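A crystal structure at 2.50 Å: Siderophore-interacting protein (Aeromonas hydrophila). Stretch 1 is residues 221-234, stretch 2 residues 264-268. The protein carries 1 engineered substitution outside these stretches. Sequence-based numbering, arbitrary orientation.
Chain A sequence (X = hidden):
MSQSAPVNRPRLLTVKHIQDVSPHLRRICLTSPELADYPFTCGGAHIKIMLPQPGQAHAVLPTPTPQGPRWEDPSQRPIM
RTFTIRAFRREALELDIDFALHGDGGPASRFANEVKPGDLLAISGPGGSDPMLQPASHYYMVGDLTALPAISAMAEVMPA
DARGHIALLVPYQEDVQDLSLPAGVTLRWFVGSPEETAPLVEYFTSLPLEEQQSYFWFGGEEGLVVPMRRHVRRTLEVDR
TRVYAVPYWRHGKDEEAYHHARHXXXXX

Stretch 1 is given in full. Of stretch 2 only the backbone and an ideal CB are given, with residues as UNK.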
# COMPACT_ATOMS: atom_id res chain seq x y z
N GLU A 221 -16.91 16.07 -2.46
CA GLU A 221 -17.76 17.23 -2.15
C GLU A 221 -19.01 16.84 -1.35
O GLU A 221 -19.55 15.74 -1.47
CB GLU A 221 -18.17 17.93 -3.44
CG GLU A 221 -18.46 19.41 -3.27
CD GLU A 221 -19.91 19.67 -2.98
OE1 GLU A 221 -20.74 18.80 -3.30
OE2 GLU A 221 -20.22 20.74 -2.42
N GLU A 222 -19.48 17.79 -0.54
CA GLU A 222 -20.51 17.50 0.47
C GLU A 222 -21.78 16.91 -0.13
O GLU A 222 -22.40 16.00 0.46
CB GLU A 222 -20.84 18.76 1.25
CG GLU A 222 -21.37 18.50 2.62
CD GLU A 222 -22.21 19.65 3.15
OE1 GLU A 222 -23.16 20.07 2.43
OE2 GLU A 222 -21.91 20.14 4.27
N GLY A 223 -22.19 17.42 -1.31
CA GLY A 223 -23.37 16.99 -2.04
C GLY A 223 -23.32 15.60 -2.66
O GLY A 223 -24.27 15.18 -3.32
N LEU A 224 -22.20 14.90 -2.51
CA LEU A 224 -22.14 13.47 -2.76
C LEU A 224 -22.16 12.67 -1.47
O LEU A 224 -22.87 11.66 -1.37
CB LEU A 224 -20.88 13.12 -3.56
CG LEU A 224 -20.75 13.68 -4.97
CD1 LEU A 224 -19.29 13.72 -5.36
CD2 LEU A 224 -21.53 12.83 -5.95
N VAL A 225 -21.39 13.11 -0.46
CA VAL A 225 -21.24 12.31 0.75
C VAL A 225 -22.55 12.21 1.50
O VAL A 225 -22.94 11.14 1.97
CB VAL A 225 -20.14 12.89 1.65
CG1 VAL A 225 -20.14 12.20 3.00
CG2 VAL A 225 -18.79 12.75 0.97
N VAL A 226 -23.26 13.33 1.63
CA VAL A 226 -24.42 13.36 2.52
C VAL A 226 -25.60 12.57 1.96
O VAL A 226 -26.16 11.72 2.69
CB VAL A 226 -24.77 14.81 2.85
CG1 VAL A 226 -26.17 14.90 3.42
CG2 VAL A 226 -23.72 15.36 3.82
N PRO A 227 -26.04 12.79 0.72
CA PRO A 227 -27.13 11.96 0.21
C PRO A 227 -26.82 10.48 0.23
O PRO A 227 -27.72 9.68 0.54
CB PRO A 227 -27.34 12.47 -1.23
CG PRO A 227 -26.11 13.25 -1.57
CD PRO A 227 -25.62 13.80 -0.27
N MET A 228 -25.58 10.08 -0.04
CA MET A 228 -25.25 8.65 -0.04
C MET A 228 -25.28 8.07 1.37
O MET A 228 -25.81 6.97 1.58
CB MET A 228 -23.88 8.41 -0.68
CG MET A 228 -23.79 8.72 -2.20
SD MET A 228 -25.14 8.06 -3.21
CE MET A 228 -25.14 6.32 -2.72
N ARG A 229 -24.72 8.78 2.36
CA ARG A 229 -24.79 8.28 3.72
C ARG A 229 -26.23 8.16 4.17
O ARG A 229 -26.59 7.20 4.87
CB ARG A 229 -24.02 9.18 4.68
CG ARG A 229 -24.20 8.80 6.16
CD ARG A 229 -23.31 9.59 7.08
NE ARG A 229 -23.87 10.91 7.35
CZ ARG A 229 -23.32 11.81 8.17
NH1 ARG A 229 -22.18 11.54 8.80
NH2 ARG A 229 -23.90 12.98 8.35
N ARG A 230 -27.08 9.10 3.78
CA ARG A 230 -28.46 8.97 4.19
C ARG A 230 -29.14 7.79 3.50
O ARG A 230 -29.91 7.07 4.14
CB ARG A 230 -29.21 10.27 3.94
CG ARG A 230 -30.32 10.52 4.95
CD ARG A 230 -31.23 11.59 4.47
NE ARG A 230 -30.68 12.92 4.71
CZ ARG A 230 -30.09 13.67 3.79
NH1 ARG A 230 -29.94 13.23 2.54
NH2 ARG A 230 -29.64 14.88 4.13
N HIS A 231 -28.88 7.59 2.21
CA HIS A 231 -29.43 6.42 1.54
C HIS A 231 -29.06 5.14 2.28
O HIS A 231 -29.92 4.29 2.53
CB HIS A 231 -28.95 6.35 0.11
CG HIS A 231 -29.44 5.14 -0.62
ND1 HIS A 231 -28.59 4.17 -1.12
CD2 HIS A 231 -30.69 4.73 -0.91
CE1 HIS A 231 -29.31 3.22 -1.70
NE2 HIS A 231 -30.59 3.54 -1.58
N VAL A 232 -27.79 5.00 2.64
CA VAL A 232 -27.37 3.82 3.40
C VAL A 232 -28.06 3.74 4.76
O VAL A 232 -28.40 2.65 5.23
CB VAL A 232 -25.83 3.81 3.55
CG1 VAL A 232 -25.36 2.72 4.52
CG2 VAL A 232 -25.18 3.62 2.19
N ARG A 233 -28.30 4.88 5.41
CA ARG A 233 -29.00 4.82 6.68
C ARG A 233 -30.49 4.52 6.53
O ARG A 233 -31.08 3.97 7.46
CB ARG A 233 -28.77 6.12 7.46
CG ARG A 233 -27.45 6.16 8.23
CD ARG A 233 -27.01 7.59 8.38
NE ARG A 233 -26.06 7.85 9.46
CZ ARG A 233 -25.81 9.07 9.93
NH1 ARG A 233 -26.46 10.12 9.43
NH2 ARG A 233 -24.92 9.25 10.90
N ARG A 234 -31.10 4.80 5.38
CA ARG A 234 -32.53 4.55 5.24
C ARG A 234 -32.85 3.15 4.70
O ARG A 234 -33.76 2.49 5.20
CB ARG A 234 -33.17 5.62 4.35
CG ARG A 234 -32.98 7.03 4.94
CD ARG A 234 -33.83 8.07 4.24
NE ARG A 234 -35.21 8.04 4.72
CZ ARG A 234 -36.27 7.79 3.95
NH1 ARG A 234 -36.10 7.57 2.65
NH2 ARG A 234 -37.49 7.78 4.48
N UNK A 264 -19.29 19.08 12.04
CA UNK A 264 -20.67 18.81 12.45
C UNK A 264 -21.38 17.86 11.49
O UNK A 264 -22.35 17.21 11.89
CB UNK A 264 -21.45 20.12 12.55
N UNK A 265 -20.92 17.76 10.24
CA UNK A 265 -21.43 16.73 9.33
C UNK A 265 -20.96 15.35 9.79
O UNK A 265 -21.76 14.41 9.88
CB UNK A 265 -20.97 17.00 7.89
N UNK A 266 -19.66 15.21 10.08
CA UNK A 266 -19.11 13.90 10.44
C UNK A 266 -19.63 13.40 11.80
O UNK A 266 -19.86 12.20 11.95
CB UNK A 266 -17.58 13.97 10.47
N UNK A 267 -19.82 14.28 12.79
CA UNK A 267 -20.35 13.80 14.06
C UNK A 267 -21.87 13.69 14.06
O UNK A 267 -22.45 13.40 15.11
CB UNK A 267 -19.90 14.73 15.19
N UNK A 268 -22.54 14.04 12.95
CA UNK A 268 -23.99 13.82 12.78
C UNK A 268 -24.33 12.42 12.20
O UNK A 268 -23.44 11.56 12.05
CB UNK A 268 -24.56 14.90 11.86

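Stretch 1 presents one side of a helix, with Glu222, Val226, Arg229 and Arg233 spaced about a turn apart, and the end of the chain lies across it. Much of what this ridge asks of stretch 2 is addressed to the backbone, which leaves several side chains loosely specified.

Position 264 has helical angles, and its ideal CB finds no atom of stretch 1 within 5.5 Å. The contact sets no rule here, and any residue content in a helix would serve, polar ones easily. The deposited residue is Asp264, whose carboxylate makes no contact with stretch 1.

Position 265 is the most constrained. Its CA-to-CB bond points toward stretch 1, and the ideal CB lies 4.9 Å from Glu222 OE2, 5.0 Å from Arg229 NH2 and 5.2 Å from Val226 CG2. That is room for a side chain of modest size with an apolar floor and charged groups around it; Val, Ile, Leu or Thr would all be plausible. The carbonyl is already engaged: Arg229 donates to it through both NH1 and NH2, with Arg229 NH1 3.1 Å and Arg229 NH2 3.0 Å from the O atom of 265, a forked grip on the main chain that asks nothing directly of the side chain. The residue is Val265, in the t rotamer. Its CG1 packs 4.0 Å from Val226 CG2, while its CG2 comes within 3.6 Å of Glu222 OE2, so the two methyls divide between an apolar neighbour and the flank of a carboxylate.

At 266 the CA-to-CB bond points away, although the ideal CB is still 5.5 Å from Arg229 NH1. Long flexible chains, polar or apolar, would be tolerated. Met266 occupies it, and the closest approach to stretch 1 is made by its backbone: Met266 O is 4.0 Å from Arg229 NH1, near the guanidinium plane.

Position 267 also points away, with nothing of stretch 1 within 5.5 Å of its ideal CB. Having left the helix, it would suit small polar residues such as Asp, Asn or Ser. It is Asp267, without contact to stretch 1.

Position 268 points sideways, its ideal CB 4.1 Å from Arg229 NH2. A small or polar side chain, Ser, Thr, Asn or Asp, would sit comfortably beside that charge. Its backbone again does the bonding: Arg233 NH2 donates to the O atom of 268 at 3.0 Å. The residue is Ser268; its OG lies 3.6 Å from Arg229 NH2, a contact without a hydrogen bond, and its carbonyl oxygen rests over one face of the Arg229 guanidinium.

Stretch 2, residues 264-268: DVMDS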
# COMPACT_ATOMS: atom_id res chain seq x y z
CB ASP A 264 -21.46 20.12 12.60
CG ASP A 264 -21.54 20.60 14.07
OD1 ASP A 264 -22.23 19.93 14.89
OD2 ASP A 264 -20.91 21.63 14.40
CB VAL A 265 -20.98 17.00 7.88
CG1 VAL A 265 -21.28 15.78 7.01
CG2 VAL A 265 -21.67 18.25 7.31
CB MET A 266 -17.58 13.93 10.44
CG MET A 266 -16.93 14.00 9.04
SD MET A 266 -15.29 14.79 9.10
CE MET A 266 -14.32 13.61 10.04
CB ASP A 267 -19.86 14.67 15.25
CG ASP A 267 -20.35 16.11 15.23
OD1 ASP A 267 -19.54 16.98 15.63
OD2 ASP A 267 -21.53 16.39 14.88
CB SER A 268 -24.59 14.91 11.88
OG SER A 268 -25.69 14.41 11.14
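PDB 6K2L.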